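Uncharacterized protein (Exiguobacterium sibiricum, PDB 3B77) is of unknown function but carries a bacterial pleckstrin homology domain followed by a helical region that resembles a YvbH-like oligomerisation segment. Local coordinates at residues Asp20-Glu25 / Glu40-Asn45; Asp14-Asp19 / Tyr31-Ser36; Leu46-Leu51 / Phe92-Lys97. All blocks are in the same frame, centred on the assembly; numbering follows the deposited sequence.

Contact 1 (Asp20-Glu25 / Glu40-Asn45); sequences DYVLHE and EYCFTN
Val22 sets one methyl, CG2, on Cys42 and Thr44, two residues on the same face of strand 39-44 in the larger sheet of the pleckstrin homology fold. The long loop between strands 6-7 and 30-35 thereby lies against the face turned away from the partner sheet; the alternate residues Tyr41 and Phe43 point the other way, Tyr41 to strand 97-104. The approach is made by CG2 because Val22 holds CG1 anti to its backbone N (chi1 167°), which leaves CG2 anti to the carbonyl carbon. CG2 comes 4.1 Å from Cys42 SG and 4.2 Å from Thr44 CG2, so it sits beside both strand residues. Cys42 extends its sulfur with SG anti to the backbone N (chi1 -177°). Thr44 divides its branches: CG2 faces the valine, while OG1 is held by Glu28 OE2 and by the backbone N of Leu46 and Ala47, three partners that fix the rotation of the side chain. Ile30 of the neighbouring strand also touches both Val22 and Cys42. Past Val22 the chain makes an inverse gamma turn centred on Leu23, with a weak bond of 3.0 Å from His24 N to Val22 O. After this turn the imidazole, its NE2 bonded to Asp19 O, comes back to the other branch of the valine: Val22 CG1 lies 3.6 Å above the His24 ring plane, displaced toward its rim.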
loop_
_atom_site.group_PDB
_atom_site.type_symbol
_atom_site.label_atom_id
_atom_site.label_comp_id
_atom_site.label_asym_id
_atom_site.label_seq_id
_atom_site.Cartn_x
_atom_site.Cartn_y
_atom_site.Cartn_z
ATOM N N ASP A 20 -37.636 -52.654 10.977
ATOM C CA ASP A 20 -36.531 -53.355 10.328
ATOM C C ASP A 20 -35.388 -52.432 9.923
ATOM O O ASP A 20 -34.237 -52.885 9.780
ATOM C CB ASP A 20 -37.036 -54.089 9.094
ATOM C CG ASP A 20 -37.871 -55.296 9.449
ATOM O OD1 ASP A 20 -37.466 -56.024 10.384
ATOM O OD2 ASP A 20 -38.917 -55.519 8.796
ATOM N N TYR A 21 -35.712 -51.150 9.742
ATOM C CA TYR A 21 -34.753 -50.163 9.271
ATOM C C TYR A 21 -34.235 -49.293 10.391
ATOM O O TYR A 21 -33.406 -48.431 10.161
ATOM C CB TYR A 21 -35.382 -49.331 8.152
ATOM C CG TYR A 21 -35.929 -50.225 7.071
ATOM C CD1 TYR A 21 -35.088 -50.785 6.123
ATOM C CD2 TYR A 21 -37.277 -50.570 7.038
ATOM C CE1 TYR A 21 -35.571 -51.635 5.144
ATOM C CE2 TYR A 21 -37.772 -51.411 6.061
ATOM C CZ TYR A 21 -36.915 -51.943 5.111
ATOM O OH TYR A 21 -37.380 -52.793 4.123
ATOM N N VAL A 22 -34.710 -49.526 11.605
ATOM C CA VAL A 22 -34.224 -48.785 12.763
ATOM C C VAL A 22 -32.898 -49.394 13.155
ATOM O O VAL A 22 -32.753 -50.612 13.108
ATOM C CB VAL A 22 -35.225 -48.827 13.931
ATOM C CG1 VAL A 22 -34.578 -48.343 15.217
ATOM C CG2 VAL A 22 -36.451 -47.973 13.598
ATOM N N LEU A 23 -31.922 -48.548 13.486
ATOM C CA LEU A 23 -30.582 -49.006 13.842
ATOM C C LEU A 23 -30.540 -49.362 15.311
ATOM O O LEU A 23 -29.912 -48.686 16.118
ATOM C CB LEU A 23 -29.527 -47.946 13.523
ATOM C CG LEU A 23 -29.563 -47.393 12.101
ATOM C CD1 LEU A 23 -28.453 -46.391 11.893
ATOM C CD2 LEU A 23 -29.477 -48.510 11.098
ATOM N N HIS A 24 -31.211 -50.453 15.649
ATOM C CA HIS A 24 -31.208 -50.975 17.006
ATOM C C HIS A 24 -29.789 -51.219 17.487
ATOM O O HIS A 24 -29.501 -51.091 18.677
ATOM C CB HIS A 24 -31.982 -52.288 17.055
ATOM C CG HIS A 24 -33.393 -52.157 16.585
ATOM N ND1 HIS A 24 -34.369 -51.533 17.332
ATOM C CD2 HIS A 24 -33.982 -52.525 15.423
ATOM C CE1 HIS A 24 -35.502 -51.531 16.654
ATOM N NE2 HIS A 24 -35.296 -52.130 15.495
ATOM N N GLU A 25 -28.914 -51.583 16.547
ATOM C CA GLU A 25 -27.497 -51.799 16.812
ATOM C C GLU A 25 -26.821 -50.569 17.437
ATOM O O GLU A 25 -25.924 -50.708 18.263
ATOM C CB GLU A 25 -26.772 -52.196 15.518
ATOM C CG GLU A 25 -27.139 -53.595 14.963
ATOM C CD GLU A 25 -28.291 -53.616 13.939
ATOM O OE1 GLU A 25 -29.153 -52.704 13.918
ATOM O OE2 GLU A 25 -28.317 -54.585 13.146
ATOM N N GLU A 40 -45.353 -44.839 5.952
ATOM C CA GLU A 40 -45.035 -45.150 7.338
ATOM C C GLU A 40 -43.995 -44.122 7.822
ATOM O O GLU A 40 -42.920 -44.011 7.239
ATOM C CB GLU A 40 -44.496 -46.558 7.425
ATOM C CG GLU A 40 -44.718 -47.204 8.768
ATOM C CD GLU A 40 -44.571 -48.726 8.751
ATOM O OE1 GLU A 40 -45.227 -49.391 7.922
ATOM O OE2 GLU A 40 -43.827 -49.258 9.599
ATOM N N TYR A 41 -44.349 -43.338 8.842
ATOM C CA TYR A 41 -43.511 -42.246 9.332
ATOM C C TYR A 41 -42.996 -42.591 10.722
ATOM O O TYR A 41 -43.736 -42.562 11.686
ATOM C CB TYR A 41 -44.316 -40.952 9.387
ATOM C CG TYR A 41 -44.916 -40.549 8.075
ATOM C CD1 TYR A 41 -44.209 -39.795 7.170
ATOM C CD2 TYR A 41 -46.208 -40.910 7.747
ATOM C CE1 TYR A 41 -44.763 -39.412 5.975
ATOM C CE2 TYR A 41 -46.783 -40.539 6.548
ATOM C CZ TYR A 41 -46.057 -39.787 5.669
ATOM O OH TYR A 41 -46.601 -39.408 4.474
ATOM N N CYS A 42 -41.712 -42.876 10.827
ATOM C CA CYS A 42 -41.129 -43.373 12.064
ATOM C C CYS A 42 -40.191 -42.342 12.632
ATOM O O CYS A 42 -39.205 -42.015 12.003
ATOM C CB CYS A 42 -40.370 -44.650 11.728
ATOM S SG CYS A 42 -39.633 -45.521 13.068
ATOM N N PHE A 43 -40.533 -41.800 13.800
ATOM C CA PHE A 43 -39.730 -40.778 14.468
ATOM C C PHE A 43 -38.925 -41.417 15.588
ATOM O O PHE A 43 -39.486 -41.865 16.570
ATOM C CB PHE A 43 -40.613 -39.682 15.048
ATOM C CG PHE A 43 -41.383 -38.906 14.013
ATOM C CD1 PHE A 43 -42.599 -39.379 13.539
ATOM C CD2 PHE A 43 -40.895 -37.714 13.525
ATOM C CE1 PHE A 43 -43.322 -38.655 12.594
ATOM C CE2 PHE A 43 -41.587 -36.990 12.606
ATOM C CZ PHE A 43 -42.811 -37.454 12.125
ATOM N N THR A 44 -37.604 -41.438 15.423
ATOM C CA THR A 44 -36.693 -42.020 16.410
ATOM C C THR A 44 -35.892 -40.902 17.066
ATOM O O THR A 44 -36.044 -39.715 16.698
ATOM C CB THR A 44 -35.679 -43.021 15.772
ATOM O OG1 THR A 44 -34.593 -42.304 15.181
ATOM C CG2 THR A 44 -36.340 -43.912 14.723
ATOM N N ASN A 45 -35.048 -41.289 18.033
ATOM C CA ASN A 45 -34.163 -40.349 18.702
ATOM C C ASN A 45 -33.110 -39.767 17.776
ATOM O O ASN A 45 -32.624 -38.675 18.013
ATOM C CB ASN A 45 -33.478 -40.982 19.916
ATOM C CG ASN A 45 -32.749 -42.241 19.579
ATOM O OD1 ASN A 45 -33.223 -43.046 18.791
ATOM N ND2 ASN A 45 -31.599 -42.428 20.169
#

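Contact 2 (Asp14-Asp19 / Tyr31-Ser36); sequences DKAAAD and YFLIKS
Leu33 and Lys35 rise from the same face of strand 30-35 to meet Ala16 and Ala18, whose methyl groups both point at the strand. The strand belongs to the larger antiparallel sheet of the pleckstrin homology fold, and the short turn 16-19 lies across its outer face. At its start Tyr31 and Phe32 form a classic beta bulge opposite Phe43, and the ring of Phe32 packs on helix 108-146, on the face away from the turn. Next comes Leu33, which stands up with CG anti to the backbone N (chi1 -178°) and forks beneath the two alanines. Its CD2 presses on Ala16 CB at 3.4 Å, a tight approach for two methyls, whereas CD1 lies a looser 4.2 Å from Ala18 CB. Phe13 adds a further neighbour to this leucine. Ile34 then points to the opposite face. Lys35 starts out extended but bends at chi3 (-67°), and the bend lays its end alongside Ala16: CE is 4.3 Å from Ala16 CB, and NZ is 4.2 Å from Ala16 CA. Within the turn Asp19 N bonds to Ala16 O over 3.2 Å. Between the two segments the contact is mainly one of methyls and methylenes, with the lysine nitrogen at its border, and the backbone N of Ala18, within the turn, is met from the next strand by Glu40 OE2. That bond, with the ammonium of Lys35 nearby, would tend to keep the buried Glu40 carboxylate ionised.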
loop_
_atom_site.group_PDB
_atom_site.type_symbol
_atom_site.label_atom_id
_atom_site.label_comp_id
_atom_site.label_asym_id
_atom_site.label_seq_id
_atom_site.Cartn_x
_atom_site.Cartn_y
_atom_site.Cartn_z
ATOM N N ASP A 14 -42.586 -53.031 17.103
ATOM C CA ASP A 14 -41.826 -54.166 16.544
ATOM C C ASP A 14 -42.539 -54.930 15.422
ATOM O O ASP A 14 -41.890 -55.636 14.660
ATOM C CB ASP A 14 -41.352 -55.118 17.644
ATOM C CG ASP A 14 -42.469 -55.580 18.545
ATOM O OD1 ASP A 14 -43.651 -55.560 18.123
ATOM O OD2 ASP A 14 -42.156 -55.970 19.691
ATOM N N LYS A 15 -43.851 -54.756 15.307
ATOM C CA LYS A 15 -44.645 -55.355 14.244
ATOM C C LYS A 15 -44.693 -54.489 12.987
ATOM O O LYS A 15 -45.275 -54.893 11.986
ATOM C CB LYS A 15 -46.094 -55.543 14.715
ATOM C CG LYS A 15 -46.280 -56.342 16.005
ATOM C CD LYS A 15 -47.766 -56.362 16.419
ATOM C CE LYS A 15 -47.997 -57.065 17.759
ATOM N NZ LYS A 15 -47.270 -56.429 18.894
ATOM N N ALA A 16 -44.122 -53.289 13.046
ATOM C CA ALA A 16 -44.168 -52.349 11.919
ATOM C C ALA A 16 -43.031 -52.581 10.953
ATOM O O ALA A 16 -41.933 -52.965 11.357
ATOM C CB ALA A 16 -44.122 -50.926 12.432
ATOM N N ALA A 17 -43.297 -52.327 9.676
ATOM C CA ALA A 17 -42.285 -52.469 8.633
ATOM C C ALA A 17 -41.052 -51.593 8.938
ATOM O O ALA A 17 -39.917 -52.001 8.713
ATOM C CB ALA A 17 -42.877 -52.126 7.262
ATOM N N ALA A 18 -41.303 -50.405 9.486
ATOM C CA ALA A 18 -40.268 -49.439 9.823
ATOM C C ALA A 18 -39.215 -49.955 10.820
ATOM O O ALA A 18 -38.070 -49.539 10.765
ATOM C CB ALA A 18 -40.922 -48.169 10.354
ATOM N N ASP A 19 -39.599 -50.868 11.707
ATOM C CA ASP A 19 -38.703 -51.370 12.755
ATOM C C ASP A 19 -37.498 -52.110 12.180
ATOM O O ASP A 19 -36.459 -52.183 12.812
ATOM C CB ASP A 19 -39.486 -52.289 13.710
ATOM C CG ASP A 19 -38.805 -52.479 15.078
ATOM O OD1 ASP A 19 -38.647 -51.492 15.822
ATOM O OD2 ASP A 19 -38.487 -53.630 15.453
ATOM N N TYR A 31 -39.942 -43.456 18.865
ATOM C CA TYR A 31 -40.751 -42.677 19.806
ATOM C C TYR A 31 -42.127 -42.327 19.272
ATOM O O TYR A 31 -43.007 -41.966 20.039
ATOM C CB TYR A 31 -40.027 -41.399 20.203
ATOM C CG TYR A 31 -38.922 -41.622 21.206
ATOM C CD1 TYR A 31 -37.643 -41.918 20.786
ATOM C CD2 TYR A 31 -39.166 -41.537 22.577
ATOM C CE1 TYR A 31 -36.625 -42.127 21.678
ATOM C CE2 TYR A 31 -38.147 -41.753 23.488
ATOM C CZ TYR A 31 -36.874 -42.043 23.018
ATOM O OH TYR A 31 -35.824 -42.256 23.872
ATOM N N PHE A 32 -42.343 -42.438 17.969
ATOM C CA PHE A 32 -43.633 -42.083 17.412
ATOM C C PHE A 32 -43.740 -42.660 16.025
ATOM O O PHE A 32 -42.841 -42.487 15.217
ATOM C CB PHE A 32 -43.768 -40.572 17.359
ATOM C CG PHE A 32 -45.186 -40.093 17.508
ATOM C CD1 PHE A 32 -46.027 -39.950 16.396
ATOM C CD2 PHE A 32 -45.693 -39.785 18.764
ATOM C CE1 PHE A 32 -47.340 -39.518 16.551
ATOM C CE2 PHE A 32 -46.976 -39.348 18.906
ATOM C CZ PHE A 32 -47.800 -39.212 17.801
ATOM N N LEU A 33 -44.823 -43.373 15.757
ATOM C CA LEU A 33 -45.021 -43.999 14.461
ATOM C C LEU A 33 -46.435 -43.699 14.001
ATOM O O LEU A 33 -47.387 -43.752 14.791
ATOM C CB LEU A 33 -44.745 -45.499 14.538
ATOM C CG LEU A 33 -44.832 -46.387 13.288
ATOM C CD1 LEU A 33 -43.956 -45.952 12.147
ATOM C CD2 LEU A 33 -44.447 -47.765 13.690
ATOM N N ILE A 34 -46.539 -43.304 12.739
ATOM C CA ILE A 34 -47.797 -43.020 12.085
ATOM C C ILE A 34 -47.788 -43.902 10.858
ATOM O O ILE A 34 -46.851 -43.856 10.043
ATOM C CB ILE A 34 -47.902 -41.560 11.632
ATOM C CG1 ILE A 34 -47.935 -40.620 12.844
ATOM C CG2 ILE A 34 -49.138 -41.373 10.739
ATOM C CD1 ILE A 34 -47.800 -39.157 12.501
ATOM N N LYS A 35 -48.802 -44.751 10.761
ATOM C CA LYS A 35 -48.919 -45.660 9.646
ATOM C C LYS A 35 -50.182 -45.327 8.868
ATOM O O LYS A 35 -51.251 -45.181 9.428
ATOM C CB LYS A 35 -48.926 -47.119 10.125
ATOM C CG LYS A 35 -48.613 -48.144 9.005
ATOM C CD LYS A 35 -48.838 -49.605 9.445
ATOM C CE LYS A 35 -47.850 -50.075 10.530
ATOM N NZ LYS A 35 -48.178 -51.461 11.042
ATOM N N SER A 36 -50.007 -45.155 7.573
ATOM C CA SER A 36 -51.081 -44.995 6.629
ATOM C C SER A 36 -51.050 -46.188 5.652
ATOM O O SER A 36 -50.176 -47.070 5.700
ATOM C CB SER A 36 -50.930 -43.660 5.900
ATOM O OG SER A 36 -50.964 -43.788 4.483
#

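Contact 3 (Leu46-Leu51 / Phe92-Lys97); sequences LALVHL and FEIGGK
The ring of Phe92 receives Leu48 at its edge: methyl CD2 lies near the ring plane, 4.0 Å from CE2 and 4.1 Å from CZ, not over a face. Tyr99 meets the same phenylalanine with its ring almost parallel, the planes differing by about 5°. The second flat group, His50, stacks with Tyr41 and meets Tyr99 edge-to-face, and Tyr99 thereby joins the two flat groups. This is the interior of the pleckstrin homology sandwich, where strand 47-52 of the larger sheet confronts strand 87-94 of the three-stranded one. In Phe92 a chi1 of 56°, with CG between the backbone N and the carbonyl carbon, brings the ring toward the leucine, and chi2 of -88° leaves the CE2-CZ edge facing it. Two residues on, Ile94 points the same way and comes alongside Leu48. Its CD1, at the end of an extended branch, packs 3.8 Å from Leu48 CB, and its CG2 lies 4.2 Å from Leu48 CD2. Leu48 is therefore gripped at two levels, its CB by the isoleucine and its CD2 by isoleucine and ring edge together; Phe43 touches it from the adjacent strand. Beyond Ile94 the chain reverses in a type II' turn, Gly95 taking the positive phi, and Ile94 and Lys97 are paired by both backbone bonds of the hairpin. Lys97 then stretches out fully back across the gap between the sheets, with Tyr64 engaged in a cation-pi contact. Its NZ bonds to Tyr66 OH and stops 4.6 Å from His50 ND1.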
loop_
_atom_site.group_PDB
_atom_site.type_symbol
_atom_site.label_atom_id
_atom_site.label_comp_id
_atom_site.label_asym_id
_atom_site.label_seq_id
_atom_site.Cartn_x
_atom_site.Cartn_y
_atom_site.Cartn_z
ATOM N N LEU A 46 -32.783 -40.477 16.704
ATOM C CA LEU A 46 -31.758 -40.039 15.781
ATOM C C LEU A 46 -32.259 -39.494 14.457
ATOM O O LEU A 46 -31.554 -38.688 13.838
ATOM C CB LEU A 46 -30.810 -41.192 15.474
ATOM C CG LEU A 46 -30.194 -41.934 16.651
ATOM C CD1 LEU A 46 -29.533 -43.221 16.131
ATOM C CD2 LEU A 46 -29.208 -41.082 17.514
ATOM N N ALA A 47 -33.433 -39.931 13.995
ATOM C CA ALA A 47 -33.882 -39.613 12.631
ATOM C C ALA A 47 -35.361 -39.822 12.390
ATOM O O ALA A 47 -36.069 -40.413 13.232
ATOM C CB ALA A 47 -33.128 -40.471 11.613
ATOM N N LEU A 48 -35.806 -39.292 11.231
ATOM C CA LEU A 48 -37.102 -39.619 10.620
ATOM C C LEU A 48 -36.845 -40.729 9.542
ATOM O O LEU A 48 -36.116 -40.540 8.550
ATOM C CB LEU A 48 -37.790 -38.396 9.977
ATOM C CG LEU A 48 -39.012 -38.694 9.082
ATOM C CD1 LEU A 48 -40.167 -39.362 9.856
ATOM C CD2 LEU A 48 -39.491 -37.423 8.329
ATOM N N VAL A 49 -37.447 -41.892 9.777
ATOM C CA VAL A 49 -37.373 -43.009 8.852
ATOM C C VAL A 49 -38.743 -43.023 8.202
ATOM O O VAL A 49 -39.742 -43.047 8.879
ATOM C CB VAL A 49 -37.030 -44.313 9.582
ATOM C CG1 VAL A 49 -37.067 -45.494 8.647
ATOM C CG2 VAL A 49 -35.672 -44.193 10.246
ATOM N N HIS A 50 -38.763 -42.913 6.882
ATOM C CA HIS A 50 -39.987 -42.804 6.121
ATOM C C HIS A 50 -39.971 -43.805 4.979
ATOM O O HIS A 50 -39.066 -43.798 4.135
ATOM C CB HIS A 50 -40.110 -41.395 5.565
ATOM C CG HIS A 50 -41.229 -41.217 4.593
ATOM N ND1 HIS A 50 -41.113 -40.428 3.466
ATOM C CD2 HIS A 50 -42.482 -41.730 4.569
ATOM C CE1 HIS A 50 -42.255 -40.452 2.801
ATOM N NE2 HIS A 50 -43.098 -41.241 3.443
ATOM N N LEU A 51 -40.979 -44.676 4.991
ATOM C CA LEU A 51 -41.219 -45.646 3.945
ATOM C C LEU A 51 -42.289 -45.037 3.023
ATOM O O LEU A 51 -43.452 -45.016 3.374
ATOM C CB LEU A 51 -41.719 -46.947 4.579
ATOM C CG LEU A 51 -40.757 -47.806 5.419
ATOM C CD1 LEU A 51 -40.171 -47.034 6.631
ATOM C CD2 LEU A 51 -41.454 -49.077 5.901
ATOM N N PHE A 92 -44.054 -29.975 8.644
ATOM C CA PHE A 92 -42.691 -29.549 8.947
ATOM C C PHE A 92 -41.825 -29.737 7.721
ATOM O O PHE A 92 -42.253 -30.299 6.713
ATOM C CB PHE A 92 -42.086 -30.303 10.134
ATOM C CG PHE A 92 -42.082 -31.782 9.966
ATOM C CD1 PHE A 92 -43.177 -32.541 10.356
ATOM C CD2 PHE A 92 -40.978 -32.426 9.423
ATOM C CE1 PHE A 92 -43.164 -33.897 10.193
ATOM C CE2 PHE A 92 -40.947 -33.778 9.263
ATOM C CZ PHE A 92 -42.032 -34.522 9.635
ATOM N N GLU A 93 -40.613 -29.218 7.823
ATOM C CA GLU A 93 -39.613 -29.356 6.800
ATOM C C GLU A 93 -38.390 -29.947 7.459
ATOM O O GLU A 93 -37.940 -29.473 8.502
ATOM C CB GLU A 93 -39.295 -28.000 6.177
ATOM C CG GLU A 93 -40.509 -27.361 5.466
ATOM C CD GLU A 93 -40.202 -26.044 4.774
ATOM O OE1 GLU A 93 -39.007 -25.648 4.697
ATOM O OE2 GLU A 93 -41.187 -25.417 4.303
ATOM N N ILE A 94 -37.872 -31.004 6.853
ATOM C CA ILE A 94 -36.706 -31.717 7.378
ATOM C C ILE A 94 -35.653 -31.697 6.271
ATOM O O ILE A 94 -35.888 -32.174 5.156
ATOM C CB ILE A 94 -37.094 -33.118 7.872
ATOM C CG1 ILE A 94 -35.883 -33.806 8.467
ATOM C CG2 ILE A 94 -37.740 -33.952 6.762
ATOM C CD1 ILE A 94 -36.263 -34.991 9.299
ATOM N N GLY A 95 -34.491 -31.118 6.581
ATOM C CA GLY A 95 -33.576 -30.698 5.520
ATOM C C GLY A 95 -34.415 -29.604 4.892
ATOM O O GLY A 95 -34.896 -28.723 5.613
ATOM N N GLY A 96 -34.659 -29.667 3.588
ATOM C CA GLY A 96 -35.559 -28.710 2.946
ATOM C C GLY A 96 -36.845 -29.340 2.478
ATOM O O GLY A 96 -37.681 -28.664 1.871
ATOM N N LYS A 97 -37.002 -30.637 2.745
ATOM C CA LYS A 97 -38.155 -31.398 2.264
ATOM C C LYS A 97 -39.428 -31.141 3.102
ATOM O O LYS A 97 -39.392 -31.197 4.334
ATOM C CB LYS A 97 -37.819 -32.899 2.235
ATOM C CG LYS A 97 -38.815 -33.781 1.432
ATOM C CD LYS A 97 -38.317 -35.224 1.343
ATOM C CE LYS A 97 -39.301 -36.168 0.686
ATOM N NZ LYS A 97 -38.780 -37.569 0.787
#

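From the N terminus, the chain leaves strand 6-7 and enters a long loop whose turn 14-19 opens contact 2, followed directly by 20-25, which opens contact 1. Strand 30-35 closes contact 2 and strand 39-44 closes contact 1, so the two cross; both pin this loop to the outer face of the larger sheet, their centres about 8 Å apart. Contact 3 follows in series: strand 47-52 opens it, and the hairpin at 92-97 closes a loop of some forty residues, joining the two sheets across the interior. Strand 39-44, backbone-bonded to both neighbours, links all three, while Leu51 reaches back to Ala17 in the turn.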